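Long-range contacts in Exo-poly-alpha-D-galacturonosidase (Thermotoga maritima, PDB 3JUR), which probably hydrolyses the alpha-1,4 bonds of polygalacturonate in pectin, as a heat-active exo-acting member of glycoside hydrolase family 28: residues Glu66-Thr71 and Thr87-Pro92; Gly131-Ser136 and Glu204-Ile209; Ile74-Asn79 and Pro115-Leu120; Arg26-Leu31 and Glu52-Gln57; Asn79-Val84 and Ala126-Gly131. One frame throughout, in Å; residues are numbered along the deposited sequence.

All five contacts belong to the N-terminal end of a right-handed parallel beta-helix. Interactions 1, 2, 3 and 5 join strands of successive coils, while interaction 4 lays helix 44-57 on the first strand. Interactions 1 and 2 run in sequence across one face, their centres about 10 Å apart: Ile88 N to Val132 O, at 2.8 Å, is a probable hydrogen bond between them. Interaction 5 shares Gly131 with interaction 2 and Asn79 with interaction 3. Interior side chains link the faces, with Val117 CG1 of interaction 3 lying 3.9 Å from Ile127 CD1 of interaction 5. Interaction 4 meets interaction 3 through the salt bridge between Lys77 and Glu52.

Interaction 1 (Glu66-Thr71 and Thr87-Pro92); sequences EGVFLT and TIKFIP
Lys89 lays the aliphatic part of its side chain alongside Leu70, its CD 3.7 Å from Leu70 CD2, and Val68 CG1 lies alongside too, 3.8 Å from Lys89 CB. With CG anti to its backbone N (chi1 -177°), the lysine runs extended and bends at the last torsion, where NZ reaches Asp134 in a salt bridge. On the face with Phe69 and Ile88, Thr71 CG2 crosses obliquely over Ile88 CG2 at 3.6 Å. Beneath these side chains the backbones pair in parallel, the amides of Thr87, Phe69, Lys89, Thr71 and Ile91 donating in turn across the gap. The straightest is Thr87 N to Gly67 O, 2.9 Å with 171° at the hydrogen. This is the coil-to-coil stacking of a parallel beta-helix. Strand 132-134 continues the row beyond 87-90, while Phe47 of helix 44-57 covers Thr71 and Ile88 from the interior face.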
# COMPACT_ATOMS: atom_id res chain seq x y z
N GLU D 66 -16.65 -29.89 -45.67
CA GLU D 66 -15.64 -28.96 -46.18
C GLU D 66 -16.14 -28.20 -47.41
O GLU D 66 -16.88 -28.75 -48.24
CB GLU D 66 -14.36 -29.75 -46.52
CG GLU D 66 -13.31 -29.02 -47.37
CD GLU D 66 -12.48 -29.97 -48.25
OE1 GLU D 66 -13.07 -30.84 -48.93
OE2 GLU D 66 -11.23 -29.86 -48.26
N GLY D 67 -15.73 -26.94 -47.52
CA GLY D 67 -16.08 -26.09 -48.66
C GLY D 67 -16.70 -24.79 -48.18
O GLY D 67 -16.89 -24.59 -46.97
N VAL D 68 -16.98 -23.89 -49.13
CA VAL D 68 -17.72 -22.66 -48.83
C VAL D 68 -19.10 -22.73 -49.48
O VAL D 68 -19.22 -22.90 -50.69
CB VAL D 68 -16.96 -21.37 -49.26
CG1 VAL D 68 -17.74 -20.12 -48.85
CG2 VAL D 68 -15.55 -21.33 -48.67
N PHE D 69 -20.14 -22.62 -48.65
CA PHE D 69 -21.52 -22.79 -49.10
C PHE D 69 -22.31 -21.48 -49.05
O PHE D 69 -22.59 -20.96 -47.96
CB PHE D 69 -22.21 -23.88 -48.27
CG PHE D 69 -21.65 -25.26 -48.50
CD1 PHE D 69 -22.19 -26.08 -49.48
CD2 PHE D 69 -20.57 -25.72 -47.75
CE1 PHE D 69 -21.67 -27.36 -49.70
CE2 PHE D 69 -20.05 -27.00 -47.96
CZ PHE D 69 -20.60 -27.82 -48.94
N LEU D 70 -22.64 -20.95 -50.22
CA LEU D 70 -23.41 -19.71 -50.34
C LEU D 70 -24.89 -19.98 -50.17
O LEU D 70 -25.42 -20.90 -50.77
CB LEU D 70 -23.18 -19.03 -51.70
CG LEU D 70 -21.80 -18.47 -52.06
CD1 LEU D 70 -21.90 -17.62 -53.32
CD2 LEU D 70 -21.20 -17.65 -50.92
N THR D 71 -25.54 -19.16 -49.35
CA THR D 71 -26.96 -19.34 -49.05
C THR D 71 -27.59 -18.05 -48.52
O THR D 71 -26.91 -17.19 -47.95
CB THR D 71 -27.21 -20.50 -48.03
OG1 THR D 71 -28.60 -20.54 -47.67
CG2 THR D 71 -26.38 -20.32 -46.78
N THR D 87 -17.61 -23.87 -44.30
CA THR D 87 -18.08 -22.51 -44.08
C THR D 87 -19.48 -22.35 -44.66
O THR D 87 -19.74 -22.77 -45.80
CB THR D 87 -17.12 -21.47 -44.74
OG1 THR D 87 -15.82 -21.54 -44.12
CG2 THR D 87 -17.65 -20.03 -44.61
N ILE D 88 -20.39 -21.78 -43.87
CA ILE D 88 -21.66 -21.30 -44.40
C ILE D 88 -21.51 -19.80 -44.61
O ILE D 88 -21.36 -19.04 -43.64
CB ILE D 88 -22.86 -21.61 -43.47
CG1 ILE D 88 -23.03 -23.12 -43.28
CG2 ILE D 88 -24.14 -21.01 -44.04
CD1 ILE D 88 -24.06 -23.52 -42.23
N LYS D 89 -21.51 -19.37 -45.87
CA LYS D 89 -21.33 -17.96 -46.20
C LYS D 89 -22.64 -17.38 -46.71
O LYS D 89 -23.14 -17.79 -47.77
CB LYS D 89 -20.21 -17.76 -47.23
CG LYS D 89 -19.93 -16.30 -47.56
CD LYS D 89 -18.78 -16.12 -48.54
CE LYS D 89 -18.48 -14.65 -48.80
NZ LYS D 89 -18.19 -13.93 -47.52
N PHE D 90 -23.19 -16.43 -45.96
CA PHE D 90 -24.50 -15.88 -46.27
C PHE D 90 -24.44 -14.80 -47.34
O PHE D 90 -23.58 -13.92 -47.29
CB PHE D 90 -25.18 -15.37 -45.00
CG PHE D 90 -25.55 -16.47 -44.06
CD1 PHE D 90 -24.65 -16.91 -43.09
CD2 PHE D 90 -26.78 -17.10 -44.17
CE1 PHE D 90 -24.98 -17.95 -42.24
CE2 PHE D 90 -27.12 -18.14 -43.32
CZ PHE D 90 -26.23 -18.56 -42.35
N ILE D 91 -25.33 -14.91 -48.32
CA ILE D 91 -25.40 -13.93 -49.41
C ILE D 91 -26.05 -12.63 -48.89
O ILE D 91 -27.21 -12.64 -48.46
CB ILE D 91 -26.14 -14.49 -50.65
CG1 ILE D 91 -25.48 -15.79 -51.12
CG2 ILE D 91 -26.14 -13.45 -51.78
CD1 ILE D 91 -26.35 -16.66 -52.03
N PRO D 92 -25.29 -11.52 -48.91
CA PRO D 92 -25.72 -10.26 -48.31
C PRO D 92 -26.64 -9.42 -49.22
O PRO D 92 -26.38 -8.24 -49.44
CB PRO D 92 -24.40 -9.54 -48.07
CG PRO D 92 -23.54 -9.98 -49.22
CD PRO D 92 -23.94 -11.40 -49.52

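Interaction 2 (Gly131-Ser136 and Glu204-Ile209); sequences GVLDGS and EGVKII
Strands 132-134 and 207-209 run parallel, 15° apart, as successive rungs of the right-handed beta-helix that characterises family 28 enzymes. Four backbone bonds tie them, passing from Lys207 N to Gly131 O, Leu133 N to Lys207 O, Ile209 N to Leu133 O and Gly135 N to Ile209 O. All are nearly straight; the shortest is Leu133 N to Lys207 O, 2.8 Å, lying almost along the C=O axis. On the face of Val132 and Asp134, Ile209 holds CG1 in the crowded position between its backbone N and carbonyl carbon (chi1 62°). That turn carries CD1 across to Val132 CG1 at 3.8 Å and Asp134 CG at 3.8 Å. Leu133 occupies the other face beside Ile208, with Leu133 CD1 4.2 Å from Ile208 CG1. Asp134 is buried but well supplied with partners: OD2 is the partner of Lys89, and OD1 takes a hydrogen bond from Asn210. An alanine here would remove the carboxylate and would probably leave Lys89 without its buried counter-charge and loosen the turn that follows. That turn is an Asx turn, in which Ser136 N donates to Asp134 OD1 at 3.0 Å, from above the carboxylate plane.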
# COMPACT_ATOMS: atom_id res chain seq x y z
N GLY D 131 -16.74 -25.55 -37.90
CA GLY D 131 -16.71 -24.73 -39.11
C GLY D 131 -17.05 -23.28 -38.85
O GLY D 131 -17.05 -22.83 -37.71
N VAL D 132 -17.35 -22.54 -39.92
CA VAL D 132 -17.51 -21.09 -39.86
C VAL D 132 -18.89 -20.65 -40.34
O VAL D 132 -19.41 -21.16 -41.34
CB VAL D 132 -16.40 -20.38 -40.68
CG1 VAL D 132 -16.55 -18.86 -40.64
CG2 VAL D 132 -15.01 -20.80 -40.19
N LEU D 133 -19.48 -19.70 -39.62
CA LEU D 133 -20.65 -18.97 -40.10
C LEU D 133 -20.19 -17.57 -40.49
O LEU D 133 -19.69 -16.81 -39.66
CB LEU D 133 -21.76 -18.93 -39.05
CG LEU D 133 -22.22 -20.24 -38.39
CD1 LEU D 133 -23.31 -19.97 -37.38
CD2 LEU D 133 -22.68 -21.30 -39.41
N ASP D 134 -20.34 -17.25 -41.77
CA ASP D 134 -19.83 -15.99 -42.32
C ASP D 134 -21.00 -15.15 -42.85
O ASP D 134 -21.56 -15.44 -43.91
CB ASP D 134 -18.80 -16.30 -43.42
CG ASP D 134 -18.25 -15.05 -44.09
OD1 ASP D 134 -18.59 -13.91 -43.72
OD2 ASP D 134 -17.44 -15.24 -45.02
N GLY D 135 -21.35 -14.11 -42.10
CA GLY D 135 -22.49 -13.25 -42.43
C GLY D 135 -22.29 -12.29 -43.58
O GLY D 135 -23.24 -11.65 -44.03
N SER D 136 -21.04 -12.20 -44.05
CA SER D 136 -20.65 -11.35 -45.19
C SER D 136 -20.89 -9.85 -45.02
O SER D 136 -20.92 -9.11 -46.01
CB SER D 136 -21.28 -11.85 -46.50
OG SER D 136 -20.88 -13.18 -46.79
N GLU D 204 -22.42 -24.73 -30.34
CA GLU D 204 -21.07 -25.12 -29.94
C GLU D 204 -20.09 -25.22 -31.10
O GLU D 204 -20.49 -25.47 -32.24
CB GLU D 204 -21.08 -26.44 -29.14
CG GLU D 204 -21.56 -27.67 -29.92
CD GLU D 204 -21.29 -28.98 -29.19
OE1 GLU D 204 -21.40 -30.06 -29.82
OE2 GLU D 204 -20.95 -28.95 -27.99
N GLY D 205 -18.82 -24.99 -30.81
CA GLY D 205 -17.74 -25.28 -31.75
C GLY D 205 -17.47 -24.22 -32.81
O GLY D 205 -16.32 -23.93 -33.11
N VAL D 206 -18.53 -23.67 -33.39
CA VAL D 206 -18.41 -22.81 -34.58
C VAL D 206 -17.73 -21.47 -34.35
O VAL D 206 -17.73 -20.93 -33.24
CB VAL D 206 -19.79 -22.58 -35.25
CG1 VAL D 206 -20.37 -23.89 -35.76
CG2 VAL D 206 -20.76 -21.88 -34.29
N LYS D 207 -17.11 -20.94 -35.41
CA LYS D 207 -16.62 -19.58 -35.44
C LYS D 207 -17.63 -18.70 -36.17
O LYS D 207 -18.21 -19.12 -37.18
CB LYS D 207 -15.26 -19.51 -36.14
CG LYS D 207 -14.59 -18.14 -36.04
CD LYS D 207 -13.29 -18.09 -36.81
CE LYS D 207 -12.59 -16.77 -36.57
NZ LYS D 207 -11.30 -16.68 -37.30
N ILE D 208 -17.84 -17.48 -35.67
CA ILE D 208 -18.76 -16.52 -36.28
C ILE D 208 -18.05 -15.22 -36.64
O ILE D 208 -17.48 -14.56 -35.77
CB ILE D 208 -19.97 -16.21 -35.37
CG1 ILE D 208 -20.80 -17.49 -35.12
CG2 ILE D 208 -20.86 -15.11 -35.97
CD1 ILE D 208 -21.78 -17.36 -33.99
N ILE D 209 -18.11 -14.86 -37.93
CA ILE D 209 -17.45 -13.68 -38.51
C ILE D 209 -18.41 -12.81 -39.35
O ILE D 209 -19.47 -13.29 -39.80
CB ILE D 209 -16.22 -14.06 -39.39
CG1 ILE D 209 -16.63 -14.92 -40.60
CG2 ILE D 209 -15.15 -14.79 -38.57
CD1 ILE D 209 -15.47 -15.30 -41.52

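Interaction 3 (Ile74-Asn79 and Pro115-Leu120); sequences IHLKSN and PLVYAL
Three backbone hydrogen bonds join the segments 74-79 and 115-120 in parallel. Ile74 N gives to Leu116 O at 2.7 Å, Tyr118 N to Ile74 O, and Leu76 N to Tyr118 O at 2.8 Å, so the carbonyls of Leu116, Ile74 and Tyr118 each receive one amide. Past Leu76 the direct pairing gives way to a water, which donates to Leu76 O and accepts from Leu120 N at 2.8 Å, carrying the connection one step further.

The aromatic contact falls on the outward side. His75 and Tyr118 lie side by side and point the same way, with Tyr118 CD2 over one face of the imidazole, toward its rim. The planes meet at 56°, an oblique pair. His75 CD2 comes within 3.6 Å of Tyr118 CB, and the histidine's NE2 is hydrogen-bonded to Ser114 while Tyr118 OH bonds to Leu102 O, so both rings are also held at their polar ends.

Such stacking of equivalent strands is the repeat of a parallel beta-helix, and strand 193-196 follows 117-120 in the same way.

Apolar contacts fill the other face. Leu76 crosses Val117 obliquely, Leu76 CD1 to Val117 CG1 at 3.8 Å, and Leu76 CB rests 4.2 Å from Ala119 CB. Ile74 points to this interior too, where it touches Phe47 and Ile51 of helix 44-57 and Phe90 of strand 87-90.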
# COMPACT_ATOMS: atom_id res chain seq x y z
N ILE D 74 -31.10 -19.37 -43.23
CA ILE D 74 -31.42 -20.77 -42.95
C ILE D 74 -32.47 -20.81 -41.85
O ILE D 74 -32.28 -20.22 -40.78
CB ILE D 74 -30.16 -21.56 -42.49
CG1 ILE D 74 -29.16 -21.69 -43.65
CG2 ILE D 74 -30.54 -22.93 -41.93
CD1 ILE D 74 -27.75 -22.07 -43.20
N HIS D 75 -33.57 -21.49 -42.12
CA HIS D 75 -34.64 -21.65 -41.13
C HIS D 75 -34.64 -23.06 -40.54
O HIS D 75 -34.94 -24.03 -41.23
CB HIS D 75 -36.00 -21.30 -41.74
CG HIS D 75 -36.22 -19.82 -41.90
ND1 HIS D 75 -37.41 -19.28 -42.34
CD2 HIS D 75 -35.39 -18.77 -41.68
CE1 HIS D 75 -37.31 -17.97 -42.39
NE2 HIS D 75 -36.09 -17.63 -41.99
N LEU D 76 -34.26 -23.15 -39.27
CA LEU D 76 -34.23 -24.42 -38.57
C LEU D 76 -35.64 -24.82 -38.12
O LEU D 76 -36.54 -23.99 -38.07
CB LEU D 76 -33.28 -24.35 -37.37
CG LEU D 76 -31.80 -24.10 -37.70
CD1 LEU D 76 -31.02 -23.67 -36.46
CD2 LEU D 76 -31.15 -25.31 -38.35
N LYS D 77 -35.82 -26.10 -37.85
CA LYS D 77 -37.07 -26.60 -37.26
C LYS D 77 -36.70 -27.40 -36.02
O LYS D 77 -35.52 -27.64 -35.77
CB LYS D 77 -37.85 -27.44 -38.28
CG LYS D 77 -38.28 -26.66 -39.53
CD LYS D 77 -39.11 -27.50 -40.48
CE LYS D 77 -39.34 -26.75 -41.78
NZ LYS D 77 -40.43 -27.37 -42.59
N SER D 78 -37.71 -27.79 -35.24
CA SER D 78 -37.50 -28.61 -34.04
C SER D 78 -36.74 -29.91 -34.33
O SER D 78 -36.94 -30.53 -35.37
CB SER D 78 -38.85 -28.93 -33.39
OG SER D 78 -39.35 -27.81 -32.69
N ASN D 79 -35.87 -30.29 -33.39
CA ASN D 79 -35.12 -31.57 -33.45
C ASN D 79 -34.04 -31.62 -34.52
O ASN D 79 -33.63 -32.71 -34.96
CB ASN D 79 -36.07 -32.77 -33.57
CG ASN D 79 -37.09 -32.83 -32.45
OD1 ASN D 79 -36.72 -32.83 -31.27
ND2 ASN D 79 -38.36 -32.88 -32.81
N PRO D 115 -33.38 -13.11 -39.53
CA PRO D 115 -32.01 -13.40 -39.09
C PRO D 115 -31.38 -14.45 -40.01
O PRO D 115 -32.11 -15.21 -40.66
CB PRO D 115 -32.21 -13.97 -37.69
CG PRO D 115 -33.45 -13.33 -37.21
CD PRO D 115 -34.34 -13.25 -38.42
N LEU D 116 -30.05 -14.48 -40.09
CA LEU D 116 -29.35 -15.35 -41.03
C LEU D 116 -29.56 -16.84 -40.69
O LEU D 116 -29.71 -17.67 -41.59
CB LEU D 116 -27.86 -14.99 -41.14
CG LEU D 116 -27.37 -13.53 -41.12
CD1 LEU D 116 -25.93 -13.45 -41.61
CD2 LEU D 116 -28.24 -12.55 -41.89
N VAL D 117 -29.56 -17.16 -39.41
CA VAL D 117 -29.97 -18.49 -38.94
C VAL D 117 -31.12 -18.26 -37.96
O VAL D 117 -30.97 -17.52 -36.99
CB VAL D 117 -28.81 -19.26 -38.26
CG1 VAL D 117 -29.24 -20.67 -37.90
CG2 VAL D 117 -27.59 -19.31 -39.16
N TYR D 118 -32.27 -18.87 -38.23
CA TYR D 118 -33.51 -18.53 -37.53
C TYR D 118 -34.31 -19.75 -37.11
O TYR D 118 -34.55 -20.67 -37.91
CB TYR D 118 -34.36 -17.62 -38.43
CG TYR D 118 -35.67 -17.10 -37.85
CD1 TYR D 118 -35.68 -16.22 -36.75
CD2 TYR D 118 -36.89 -17.44 -38.43
CE1 TYR D 118 -36.88 -15.73 -36.24
CE2 TYR D 118 -38.10 -16.96 -37.92
CZ TYR D 118 -38.08 -16.10 -36.82
OH TYR D 118 -39.27 -15.62 -36.32
N ALA D 119 -34.71 -19.75 -35.84
CA ALA D 119 -35.68 -20.72 -35.32
C ALA D 119 -36.74 -20.00 -34.50
O ALA D 119 -36.41 -19.19 -33.63
CB ALA D 119 -34.98 -21.79 -34.48
N LEU D 120 -38.01 -20.30 -34.77
CA LEU D 120 -39.12 -19.69 -34.04
C LEU D 120 -40.00 -20.78 -33.44
O LEU D 120 -40.44 -21.68 -34.15
CB LEU D 120 -39.95 -18.80 -34.97
CG LEU D 120 -41.31 -18.31 -34.46
CD1 LEU D 120 -41.15 -17.30 -33.32
CD2 LEU D 120 -42.14 -17.72 -35.60
O HOH W 1 -38.32 -21.51 -37.27

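Interaction 4 (Arg26-Leu31 and Glu52-Gln57); sequences REVNLL and EELSKQ
Val28 and Leu54 make the tightest apolar touch, CG2 to CD2 at 3.6 Å, their side chains sliding past each other in opposite directions. Farther along the helix, Arg26 crosses Gln57 obliquely, with Arg26 CD 3.7 Å from Gln57 CB. The carbonyl oxygen of Gln57 sits over one face of the guanidinium, offset toward its rim; Arg26 NH1 is 3.4 Å from Gln57 O, but the angle is poor for a hydrogen bond, so the contact is probably electrostatic instead. Here helix 44-57 packs against strand 27-29 at the N-terminal end of the beta-helix. The chain of Arg26 bends at chi3 (-75°), which brings the guanidinium beside the Gln57 carbonyl oxygen, and NH1 is also hydrogen-bonded to Gly59 O. Gln57 is itself held by its own helix, its NE2 donating to Glu53 O at 3.1 Å. Behind Leu54 stands Leu62 of strand 60-64, the strand whose backbone pairs with Val28, and Phe33 touches the valine as well.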
# COMPACT_ATOMS: atom_id res chain seq x y z
N ARG D 26 -29.76 -39.86 -36.60
CA ARG D 26 -30.17 -39.81 -38.00
C ARG D 26 -29.44 -38.63 -38.62
O ARG D 26 -29.38 -37.56 -38.02
CB ARG D 26 -31.69 -39.60 -38.08
CG ARG D 26 -32.35 -40.01 -39.37
CD ARG D 26 -33.83 -39.65 -39.37
NE ARG D 26 -34.65 -40.54 -38.53
CZ ARG D 26 -35.33 -40.16 -37.45
NH1 ARG D 26 -35.32 -38.90 -37.04
NH2 ARG D 26 -36.03 -41.06 -36.77
N GLU D 27 -28.88 -38.81 -39.82
CA GLU D 27 -28.14 -37.73 -40.49
C GLU D 27 -28.24 -37.75 -42.01
O GLU D 27 -28.29 -38.81 -42.64
CB GLU D 27 -26.67 -37.72 -40.06
CG GLU D 27 -25.86 -38.95 -40.49
CD GLU D 27 -24.41 -38.91 -40.02
OE1 GLU D 27 -23.54 -39.41 -40.76
OE2 GLU D 27 -24.14 -38.38 -38.92
N VAL D 28 -28.28 -36.56 -42.60
CA VAL D 28 -28.19 -36.41 -44.05
C VAL D 28 -27.09 -35.40 -44.39
O VAL D 28 -26.76 -34.52 -43.58
CB VAL D 28 -29.54 -36.02 -44.70
CG1 VAL D 28 -29.60 -36.54 -46.13
CG2 VAL D 28 -30.71 -36.61 -43.93
N ASN D 29 -26.50 -35.54 -45.57
CA ASN D 29 -25.42 -34.68 -46.04
C ASN D 29 -25.94 -33.65 -47.05
O ASN D 29 -26.69 -33.99 -47.97
CB ASN D 29 -24.31 -35.53 -46.67
CG ASN D 29 -23.00 -34.78 -46.83
OD1 ASN D 29 -22.94 -33.72 -47.47
ND2 ASN D 29 -21.93 -35.33 -46.27
N LEU D 30 -25.51 -32.40 -46.88
CA LEU D 30 -25.96 -31.28 -47.72
C LEU D 30 -25.66 -31.46 -49.21
O LEU D 30 -26.40 -30.95 -50.06
CB LEU D 30 -25.38 -29.95 -47.23
CG LEU D 30 -25.97 -28.69 -47.86
CD1 LEU D 30 -27.41 -28.46 -47.38
CD2 LEU D 30 -25.11 -27.47 -47.59
N LEU D 31 -24.59 -32.18 -49.53
CA LEU D 31 -24.19 -32.45 -50.91
C LEU D 31 -25.14 -33.40 -51.64
O LEU D 31 -25.03 -33.56 -52.86
CB LEU D 31 -22.75 -32.97 -50.98
CG LEU D 31 -21.61 -32.04 -50.57
CD1 LEU D 31 -20.30 -32.80 -50.59
CD2 LEU D 31 -21.52 -30.81 -51.46
N GLU D 52 -36.13 -30.12 -44.29
CA GLU D 52 -37.45 -30.72 -44.44
C GLU D 52 -37.39 -32.25 -44.53
O GLU D 52 -38.23 -32.93 -43.94
CB GLU D 52 -38.21 -30.10 -45.64
CG GLU D 52 -39.50 -30.81 -46.07
CD GLU D 52 -40.53 -31.00 -44.94
OE1 GLU D 52 -40.57 -30.17 -44.00
OE2 GLU D 52 -41.29 -31.99 -45.01
N GLU D 53 -36.41 -32.78 -45.26
CA GLU D 53 -36.21 -34.23 -45.32
C GLU D 53 -35.96 -34.80 -43.92
O GLU D 53 -36.52 -35.83 -43.56
CB GLU D 53 -35.08 -34.60 -46.28
CG GLU D 53 -34.93 -36.11 -46.54
CD GLU D 53 -36.02 -36.68 -47.44
OE1 GLU D 53 -37.17 -36.83 -46.97
OE2 GLU D 53 -35.71 -37.00 -48.61
N LEU D 54 -35.14 -34.11 -43.14
CA LEU D 54 -34.86 -34.52 -41.76
C LEU D 54 -36.08 -34.37 -40.86
O LEU D 54 -36.41 -35.27 -40.10
CB LEU D 54 -33.70 -33.72 -41.17
CG LEU D 54 -32.28 -34.19 -41.49
CD1 LEU D 54 -31.28 -33.09 -41.19
CD2 LEU D 54 -31.94 -35.46 -40.72
N SER D 55 -36.74 -33.22 -40.97
CA SER D 55 -37.94 -32.91 -40.20
C SER D 55 -39.07 -33.91 -40.48
O SER D 55 -39.83 -34.25 -39.57
CB SER D 55 -38.39 -31.48 -40.50
OG SER D 55 -39.46 -31.10 -39.67
N LYS D 56 -39.16 -34.36 -41.73
CA LYS D 56 -40.13 -35.37 -42.17
C LYS D 56 -40.00 -36.66 -41.37
O LYS D 56 -41.00 -37.26 -40.96
CB LYS D 56 -39.94 -35.66 -43.67
CG LYS D 56 -41.18 -36.16 -44.39
CD LYS D 56 -40.88 -36.62 -45.82
CE LYS D 56 -40.50 -38.10 -45.87
NZ LYS D 56 -40.19 -38.56 -47.25
N GLN D 57 -38.76 -37.09 -41.15
CA GLN D 57 -38.46 -38.32 -40.41
C GLN D 57 -38.52 -38.13 -38.89
O GLN D 57 -38.56 -39.12 -38.14
CB GLN D 57 -37.09 -38.86 -40.83
CG GLN D 57 -37.03 -39.36 -42.27
CD GLN D 57 -35.61 -39.54 -42.77
OE1 GLN D 57 -35.11 -40.66 -42.85
NE2 GLN D 57 -34.94 -38.44 -43.09

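Interaction 5 (Asn79-Val84 and Ala126-Gly131); sequences NIELHV and AITGSG
Thr128 OG1 is gripped by two hydrogen bonds, donating to Glu81 OE2 at 2.7 Å and accepting from His83 ND1 at 2.9 Å. The threonine holds OG1 between its backbone N and carbonyl carbon (chi1 70°), and the glutamate and histidine, both with CG anti to the backbone N, cross it at about right angles. OG1 lies at the edge of the imidazole, in the ring plane, and the N-H points almost straight at it (168°); by contrast Glu81 OE2 is met from above its carboxylate plane. Donating to the carboxylate would probably make the hydroxyl a better acceptor for the histidine. A valine here would remove the hydroxyl and both its bonds, and would probably leave Glu81 and His83 less firmly oriented.

Below this the strands run parallel, 16° apart, with Leu82 N bonded to Ala126 O at 2.8 Å and Val84 N to Thr128 O at 2.9 Å. At the end Gly131 N reaches Val84 O at 2.7 Å. A side chain on Gly129 would clash with that same carbonyl.

Within the beta-helix, strand 80-84 lies between 60-64 and 125-128, parallel to both, and 201-204 follows 125-128. Leu82 faces the interior, against Phe47 of helix 44-57, while Ile80 touches Leu54 of the same helix.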
# COMPACT_ATOMS: atom_id res chain seq x y z
N ASN D 79 -35.87 -30.29 -33.39
CA ASN D 79 -35.12 -31.57 -33.45
C ASN D 79 -34.04 -31.62 -34.52
O ASN D 79 -33.63 -32.71 -34.96
CB ASN D 79 -36.07 -32.77 -33.57
CG ASN D 79 -37.09 -32.83 -32.45
OD1 ASN D 79 -36.72 -32.83 -31.27
ND2 ASN D 79 -38.36 -32.88 -32.81
N ILE D 80 -33.56 -30.45 -34.92
CA ILE D 80 -32.55 -30.32 -35.96
C ILE D 80 -31.21 -29.84 -35.40
O ILE D 80 -31.14 -28.84 -34.67
CB ILE D 80 -33.02 -29.36 -37.11
CG1 ILE D 80 -34.30 -29.88 -37.77
CG2 ILE D 80 -31.90 -29.13 -38.14
CD1 ILE D 80 -34.21 -31.25 -38.45
N GLU D 81 -30.15 -30.57 -35.75
CA GLU D 81 -28.78 -30.15 -35.48
C GLU D 81 -28.10 -29.76 -36.79
O GLU D 81 -27.99 -30.58 -37.71
CB GLU D 81 -28.00 -31.26 -34.78
CG GLU D 81 -26.53 -30.92 -34.45
CD GLU D 81 -25.75 -32.12 -33.93
OE1 GLU D 81 -26.30 -32.88 -33.10
OE2 GLU D 81 -24.58 -32.30 -34.34
N LEU D 82 -27.67 -28.51 -36.87
CA LEU D 82 -26.89 -28.04 -38.01
C LEU D 82 -25.40 -28.23 -37.71
O LEU D 82 -24.81 -27.48 -36.94
CB LEU D 82 -27.23 -26.57 -38.31
CG LEU D 82 -26.57 -25.86 -39.49
CD1 LEU D 82 -26.97 -26.46 -40.85
CD2 LEU D 82 -26.89 -24.36 -39.44
N HIS D 83 -24.81 -29.26 -38.33
CA HIS D 83 -23.41 -29.62 -38.06
C HIS D 83 -22.49 -29.04 -39.13
O HIS D 83 -22.46 -29.50 -40.28
CB HIS D 83 -23.27 -31.15 -37.95
CG HIS D 83 -21.90 -31.61 -37.56
ND1 HIS D 83 -21.36 -31.37 -36.31
CD2 HIS D 83 -20.97 -32.31 -38.25
CE1 HIS D 83 -20.14 -31.89 -36.26
NE2 HIS D 83 -19.88 -32.47 -37.42
N VAL D 84 -21.74 -28.01 -38.74
CA VAL D 84 -20.93 -27.22 -39.67
C VAL D 84 -19.45 -27.57 -39.60
O VAL D 84 -18.76 -27.26 -38.60
CB VAL D 84 -21.12 -25.69 -39.44
CG1 VAL D 84 -20.57 -24.90 -40.61
CG2 VAL D 84 -22.59 -25.35 -39.22
N ALA D 126 -29.87 -27.44 -32.37
CA ALA D 126 -28.44 -27.30 -32.10
C ALA D 126 -27.64 -26.84 -33.32
O ALA D 126 -27.98 -27.17 -34.45
CB ALA D 126 -27.87 -28.61 -31.56
N ILE D 127 -26.60 -26.05 -33.06
CA ILE D 127 -25.60 -25.72 -34.07
C ILE D 127 -24.24 -26.18 -33.53
O ILE D 127 -23.78 -25.67 -32.51
CB ILE D 127 -25.59 -24.22 -34.41
CG1 ILE D 127 -26.95 -23.80 -34.99
CG2 ILE D 127 -24.44 -23.88 -35.36
CD1 ILE D 127 -27.20 -22.29 -34.96
N THR D 128 -23.63 -27.14 -34.21
CA THR D 128 -22.41 -27.79 -33.72
C THR D 128 -21.34 -27.83 -34.82
O THR D 128 -21.59 -27.40 -35.95
CB THR D 128 -22.69 -29.23 -33.20
OG1 THR D 128 -22.99 -30.10 -34.31
CG2 THR D 128 -23.86 -29.26 -32.22
N GLY D 129 -20.16 -28.34 -34.48
CA GLY D 129 -19.08 -28.50 -35.45
C GLY D 129 -18.01 -27.44 -35.30
O GLY D 129 -18.16 -26.52 -34.50
N SER D 130 -16.94 -27.55 -36.06
CA SER D 130 -15.81 -26.63 -35.93
C SER D 130 -15.66 -25.71 -37.14
O SER D 130 -14.59 -25.14 -37.37
CB SER D 130 -14.53 -27.41 -35.70
OG SER D 130 -14.26 -28.21 -36.85
N GLY D 131 -16.74 -25.55 -37.90
CA GLY D 131 -16.71 -24.73 -39.11
C GLY D 131 -17.05 -23.28 -38.85
O GLY D 131 -17.05 -22.83 -37.71